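Long-range contacts in superoxide dismutase [Mn/Fe] (Aeropyrum pernix, PDB 3AK3), which catalyses the dismutation of superoxide to oxygen and hydrogen peroxide at a metal centre, here occupied by iron: residues K34-Y39 and M78-W83; E126-G131 and V166-Y171. All coordinates share one frame; numbering follows the deposited sequence.

Contact 1 (K34-Y39 and M78-W83). With FE (Fe (III) ion), chain G.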
# COMPACT_ATOMS: atom_id res chain seq x y z
N LYS B 34 -16.76 13.14 14.59
CA LYS B 34 -16.88 12.93 13.15
C LYS B 34 -15.97 11.82 12.66
O LYS B 34 -16.43 10.80 12.14
CB LYS B 34 -16.63 14.24 12.39
CG LYS B 34 -17.83 15.17 12.37
CD LYS B 34 -18.87 14.61 11.42
CE LYS B 34 -20.24 15.14 11.71
NZ LYS B 34 -21.19 14.40 10.86
N HIS B 35 -14.66 11.99 12.83
CA HIS B 35 -13.72 11.00 12.30
C HIS B 35 -13.83 9.63 12.97
O HIS B 35 -14.03 8.61 12.29
CB HIS B 35 -12.28 11.50 12.38
CG HIS B 35 -12.00 12.69 11.52
ND1 HIS B 35 -11.60 12.58 10.21
CD2 HIS B 35 -12.06 14.01 11.78
CE1 HIS B 35 -11.42 13.79 9.70
NE2 HIS B 35 -11.69 14.67 10.64
N HIS B 36 -13.72 9.59 14.29
CA HIS B 36 -13.74 8.30 14.97
C HIS B 36 -15.11 7.65 14.76
O HIS B 36 -15.19 6.47 14.42
CB HIS B 36 -13.40 8.40 16.46
CG HIS B 36 -13.16 7.08 17.12
ND1 HIS B 36 -12.70 6.97 18.41
CD2 HIS B 36 -13.31 5.81 16.66
CE1 HIS B 36 -12.60 5.69 18.73
NE2 HIS B 36 -12.96 4.97 17.68
N ASN B 37 -16.18 8.43 14.92
CA ASN B 37 -17.52 7.88 14.73
C ASN B 37 -17.67 7.23 13.36
O ASN B 37 -18.29 6.16 13.22
CB ASN B 37 -18.57 8.96 14.92
CG ASN B 37 -19.97 8.39 15.12
OD1 ASN B 37 -20.17 7.50 15.95
ND2 ASN B 37 -20.93 8.90 14.36
N THR B 38 -17.08 7.86 12.35
CA THR B 38 -17.14 7.36 10.98
C THR B 38 -16.49 5.97 10.86
O THR B 38 -17.00 5.11 10.14
CB THR B 38 -16.55 8.39 10.00
OG1 THR B 38 -17.37 9.56 9.99
CG2 THR B 38 -16.47 7.83 8.60
N TYR B 39 -15.39 5.72 11.57
CA TYR B 39 -14.79 4.38 11.54
C TYR B 39 -15.67 3.34 12.19
O TYR B 39 -15.76 2.20 11.71
CB TYR B 39 -13.43 4.34 12.24
CG TYR B 39 -12.46 5.38 11.77
CD1 TYR B 39 -12.14 5.53 10.43
CD2 TYR B 39 -11.82 6.19 12.70
CE1 TYR B 39 -11.21 6.50 10.02
CE2 TYR B 39 -10.92 7.14 12.32
CZ TYR B 39 -10.61 7.30 10.99
OH TYR B 39 -9.69 8.27 10.67
N MET B 78 -7.25 2.07 16.70
CA MET B 78 -6.15 3.01 16.87
C MET B 78 -6.59 4.25 17.66
O MET B 78 -5.87 4.69 18.57
CB MET B 78 -5.52 3.41 15.52
CG MET B 78 -4.83 2.25 14.80
SD MET B 78 -3.39 1.56 15.63
CE MET B 78 -2.15 2.82 15.29
N HIS B 79 -7.78 4.78 17.34
CA HIS B 79 -8.30 5.94 18.09
C HIS B 79 -8.73 5.55 19.50
O HIS B 79 -8.60 6.34 20.45
CB HIS B 79 -9.39 6.67 17.33
CG HIS B 79 -8.87 7.36 16.11
ND1 HIS B 79 -8.68 6.70 14.92
CD2 HIS B 79 -8.43 8.62 15.92
CE1 HIS B 79 -8.16 7.54 14.03
NE2 HIS B 79 -8.00 8.71 14.62
N THR B 80 -9.18 4.31 19.64
CA THR B 80 -9.52 3.77 20.96
C THR B 80 -8.32 3.77 21.93
O THR B 80 -8.49 3.98 23.14
CB THR B 80 -10.14 2.37 20.82
OG1 THR B 80 -11.44 2.51 20.26
CG2 THR B 80 -10.23 1.63 22.16
N ILE B 81 -7.12 3.54 21.41
CA ILE B 81 -5.90 3.58 22.21
C ILE B 81 -5.44 5.04 22.36
O ILE B 81 -5.03 5.47 23.44
CB ILE B 81 -4.79 2.70 21.58
CG1 ILE B 81 -5.25 1.24 21.51
CG2 ILE B 81 -3.43 2.86 22.30
CD1 ILE B 81 -4.48 0.42 20.46
N PHE B 82 -5.53 5.79 21.26
CA PHE B 82 -5.10 7.20 21.20
C PHE B 82 -5.68 8.08 22.32
O PHE B 82 -4.94 8.78 23.00
CB PHE B 82 -5.41 7.78 19.82
CG PHE B 82 -4.88 9.18 19.58
CD1 PHE B 82 -3.52 9.45 19.69
CD2 PHE B 82 -5.73 10.18 19.15
CE1 PHE B 82 -3.03 10.75 19.44
CE2 PHE B 82 -5.26 11.46 18.88
CZ PHE B 82 -3.91 11.74 19.03
N TRP B 83 -6.99 8.03 22.53
CA TRP B 83 -7.59 8.97 23.49
C TRP B 83 -7.07 8.79 24.92
O TRP B 83 -6.57 9.74 25.52
CB TRP B 83 -9.12 8.93 23.47
CG TRP B 83 -9.74 9.01 22.14
CD1 TRP B 83 -10.66 8.14 21.63
CD2 TRP B 83 -9.55 10.01 21.13
NE1 TRP B 83 -11.04 8.52 20.38
CE2 TRP B 83 -10.38 9.67 20.04
CE3 TRP B 83 -8.76 11.17 21.04
CZ2 TRP B 83 -10.44 10.43 18.88
CZ3 TRP B 83 -8.82 11.93 19.88
CH2 TRP B 83 -9.66 11.56 18.81
FE FE G . -7.34 10.46 13.48
O HOH W 1 -9.32 9.98 12.51
O HOH W 2 -6.43 9.28 12.04

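Contact 2 (E126-G131 and V166-Y171). With FE (Fe (III) ion), chain G.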
# COMPACT_ATOMS: atom_id res chain seq x y z
N GLU B 126 5.03 8.99 5.91
CA GLU B 126 4.74 9.47 4.58
C GLU B 126 3.24 9.50 4.32
O GLU B 126 2.58 8.46 4.31
CB GLU B 126 5.44 8.62 3.54
CG GLU B 126 5.44 9.23 2.17
CD GLU B 126 6.28 8.42 1.22
OE1 GLU B 126 7.36 8.90 0.82
OE2 GLU B 126 5.87 7.28 0.92
N GLY B 127 2.71 10.69 4.08
CA GLY B 127 1.27 10.87 4.03
C GLY B 127 0.71 10.81 5.43
O GLY B 127 1.34 11.28 6.38
N VAL B 128 -0.45 10.19 5.57
CA VAL B 128 -1.10 10.13 6.87
C VAL B 128 -0.86 8.79 7.55
O VAL B 128 -0.67 7.77 6.87
CB VAL B 128 -2.59 10.42 6.78
CG1 VAL B 128 -2.82 11.86 6.33
CG2 VAL B 128 -3.28 9.42 5.85
N GLY B 129 -0.87 8.80 8.87
CA GLY B 129 -0.56 7.59 9.61
C GLY B 129 -0.34 7.84 11.08
O GLY B 129 -0.88 8.80 11.63
N TRP B 130 0.46 6.98 11.68
CA TRP B 130 0.70 6.94 13.12
C TRP B 130 2.16 6.66 13.42
O TRP B 130 2.82 5.91 12.70
CB TRP B 130 -0.11 5.81 13.78
CG TRP B 130 -1.56 5.88 13.51
CD1 TRP B 130 -2.20 5.50 12.36
CD2 TRP B 130 -2.57 6.34 14.40
NE1 TRP B 130 -3.55 5.71 12.48
CE2 TRP B 130 -3.81 6.22 13.72
CE3 TRP B 130 -2.57 6.85 15.71
CZ2 TRP B 130 -5.02 6.58 14.30
CZ3 TRP B 130 -3.77 7.20 16.29
CH2 TRP B 130 -4.99 7.08 15.58
N GLY B 131 2.65 7.24 14.52
CA GLY B 131 3.83 6.72 15.17
C GLY B 131 3.37 5.78 16.27
O GLY B 131 2.39 6.08 16.98
N VAL B 166 -0.80 11.11 13.38
CA VAL B 166 -0.25 12.17 12.54
C VAL B 166 -0.96 12.30 11.20
O VAL B 166 -0.41 12.82 10.23
CB VAL B 166 1.29 12.07 12.37
CG1 VAL B 166 2.00 12.34 13.70
CG2 VAL B 166 1.72 10.71 11.76
N TRP B 167 -2.22 11.85 11.13
CA TRP B 167 -3.09 12.31 10.05
C TRP B 167 -3.24 13.83 10.13
O TRP B 167 -3.16 14.41 11.22
CB TRP B 167 -4.47 11.69 10.15
CG TRP B 167 -4.58 10.23 9.75
CD1 TRP B 167 -3.92 9.16 10.29
CD2 TRP B 167 -5.45 9.70 8.74
NE1 TRP B 167 -4.32 7.99 9.66
CE2 TRP B 167 -5.26 8.30 8.71
CE3 TRP B 167 -6.38 10.28 7.86
CZ2 TRP B 167 -5.98 7.47 7.83
CZ3 TRP B 167 -7.09 9.45 6.99
CH2 TRP B 167 -6.88 8.06 6.98
N GLU B 168 -3.46 14.46 8.98
CA GLU B 168 -3.51 15.92 8.93
C GLU B 168 -4.63 16.46 9.81
O GLU B 168 -4.45 17.48 10.48
CB GLU B 168 -3.61 16.40 7.49
CG GLU B 168 -2.35 16.04 6.70
CD GLU B 168 -2.41 16.46 5.25
OE1 GLU B 168 -3.48 16.36 4.61
OE2 GLU B 168 -1.34 16.89 4.75
N HIS B 169 -5.76 15.77 9.87
CA HIS B 169 -6.88 16.23 10.71
C HIS B 169 -6.54 16.30 12.20
O HIS B 169 -7.26 16.95 12.98
CB HIS B 169 -8.12 15.36 10.51
CG HIS B 169 -7.93 13.94 10.93
ND1 HIS B 169 -7.93 12.90 10.03
CD2 HIS B 169 -7.74 13.38 12.15
CE1 HIS B 169 -7.74 11.77 10.67
NE2 HIS B 169 -7.64 12.03 11.96
N ALA B 170 -5.47 15.62 12.62
CA ALA B 170 -5.07 15.58 14.02
C ALA B 170 -4.42 16.89 14.48
O ALA B 170 -4.32 17.15 15.68
CB ALA B 170 -4.13 14.41 14.27
N TYR B 171 -3.95 17.69 13.53
CA TYR B 171 -3.19 18.89 13.90
C TYR B 171 -3.42 20.11 13.03
O TYR B 171 -3.11 21.24 13.46
CB TYR B 171 -1.69 18.59 13.93
CG TYR B 171 -1.12 18.08 12.62
CD1 TYR B 171 -0.73 18.96 11.60
CD2 TYR B 171 -0.94 16.71 12.41
CE1 TYR B 171 -0.20 18.48 10.40
CE2 TYR B 171 -0.40 16.22 11.23
CZ TYR B 171 -0.04 17.10 10.23
OH TYR B 171 0.49 16.63 9.05
FE FE G . -7.34 10.46 13.48
O HOH W 1 -9.32 9.98 12.51
O HOH W 2 -6.43 9.28 12.04

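Contact 1 (K34-Y39 and M78-W83)
The alpha-hairpin of the iron/manganese superoxide dismutases brings H36 and Y39 of one long helix against H79 of the next helix and against W83, beside the active-site iron. The axes of the two helix segments approach to 10.8 Å, their directions 136° apart, a spacing that aromatic side chains fill. H79 supplies a metal bond, its NE2 2.2 Å from FE, and its CB lies over one face of the H36 ring, 3.6 Å from the centroid, a CH-pi contact. At the rim of that ring W83 NE1 donates to H36 ND1 over 3.0 Å in a nearly straight bond (168°); ND1 lies in the indole plane, while the donor is tilted a little out of the imidazole plane. With CG anti to the backbone N (chi1 -169°), H36 leans across to the second helix, where its NE2 pairs with H76; histidine suits this place because it is flat and has two polar nitrogens. A leucine here would probably leave the indole N-H of W83 and H76 without their mate. Y39 sets CE2 3.3 Å from H79 CE1, and its OH lies 2.5 Å from the iron-bound water 1. H31, D165 and H169 complete the protein ligands of the His3-Asp iron site typical of this family.

Contact 2 (E126-G131 and V166-Y171)
V128 CG1 stands anti to its carbonyl carbon (chi1 -66°), leaving CG2 between the backbone N and the carbonyl carbon, and from there CG2 meets the indole of W167. The indole's own chi1 of -75° sets its CG beside the backbone N, and the ring reaches back over the valine. V128 CG2 sits 3.6 Å from the centroid of the W167 six-membered ring, almost on the ring normal, in a CH-pi contact, while V128 CB lies 3.5 Å from W167 CD2. A branched valine suits this place, since it lays CG2 over the six-membered ring and CB near CD2, with no polar atom against that face. On the opposite face of W167 the metal-bound water 2 lies near the rim, so the indole separates the valine from the iron's water.

G129 carries the main-chain link: V166 N donates to G129 O over 2.9 Å. The same carbonyl oxygen also approaches the rim of W167, 3.3 Å from CD1. Glycine suits this position because the backbone is almost fully extended here, a conformation that residues with a CB adopt much less readily. Beyond it W167 turns an edge toward the face of W130 in an offset edge-to-face pair, planes at 65°, with W130 NE1 3.7 Å from W167 NE1. The indole N-H of W167 is engaged by K149 O.

Two residues further on, H169 binds FE through NE2 at 2.2 Å, and W167 CB packs over one face of its ring near the rim. H169 ND1 is hydrogen-bonded to E168 of the second subunit, and the reciprocal bond ties E168 here to H169 there. A tryptophan-lined metal pocket, with a ligand histidine joined to a glutamate across the dimer interface, is characteristic of iron/manganese superoxide dismutases.

In the fold
From the N terminus, contact 1 comes first, folding helix 25-54 back against helix 62-82 and closing a largely helical excursion of 38 residues. The chain then passes helices 98-108 and 111-123 before 126-131 leads into the antiparallel sheet; contact 2 closes the sheet excursion, joining the start of strand 129-136 to the loop after strand 159-165. The two contacts follow in series, neither nested nor crossed, the first in the alpha-hairpin domain and the second in the C-terminal domain. They meet in space, centres about 13 Å apart, where W130 packs on M78, H79 and F82, and H35 stacks on H169. The shared iron and both its waters join the two halves, and both contacts touch the second subunit.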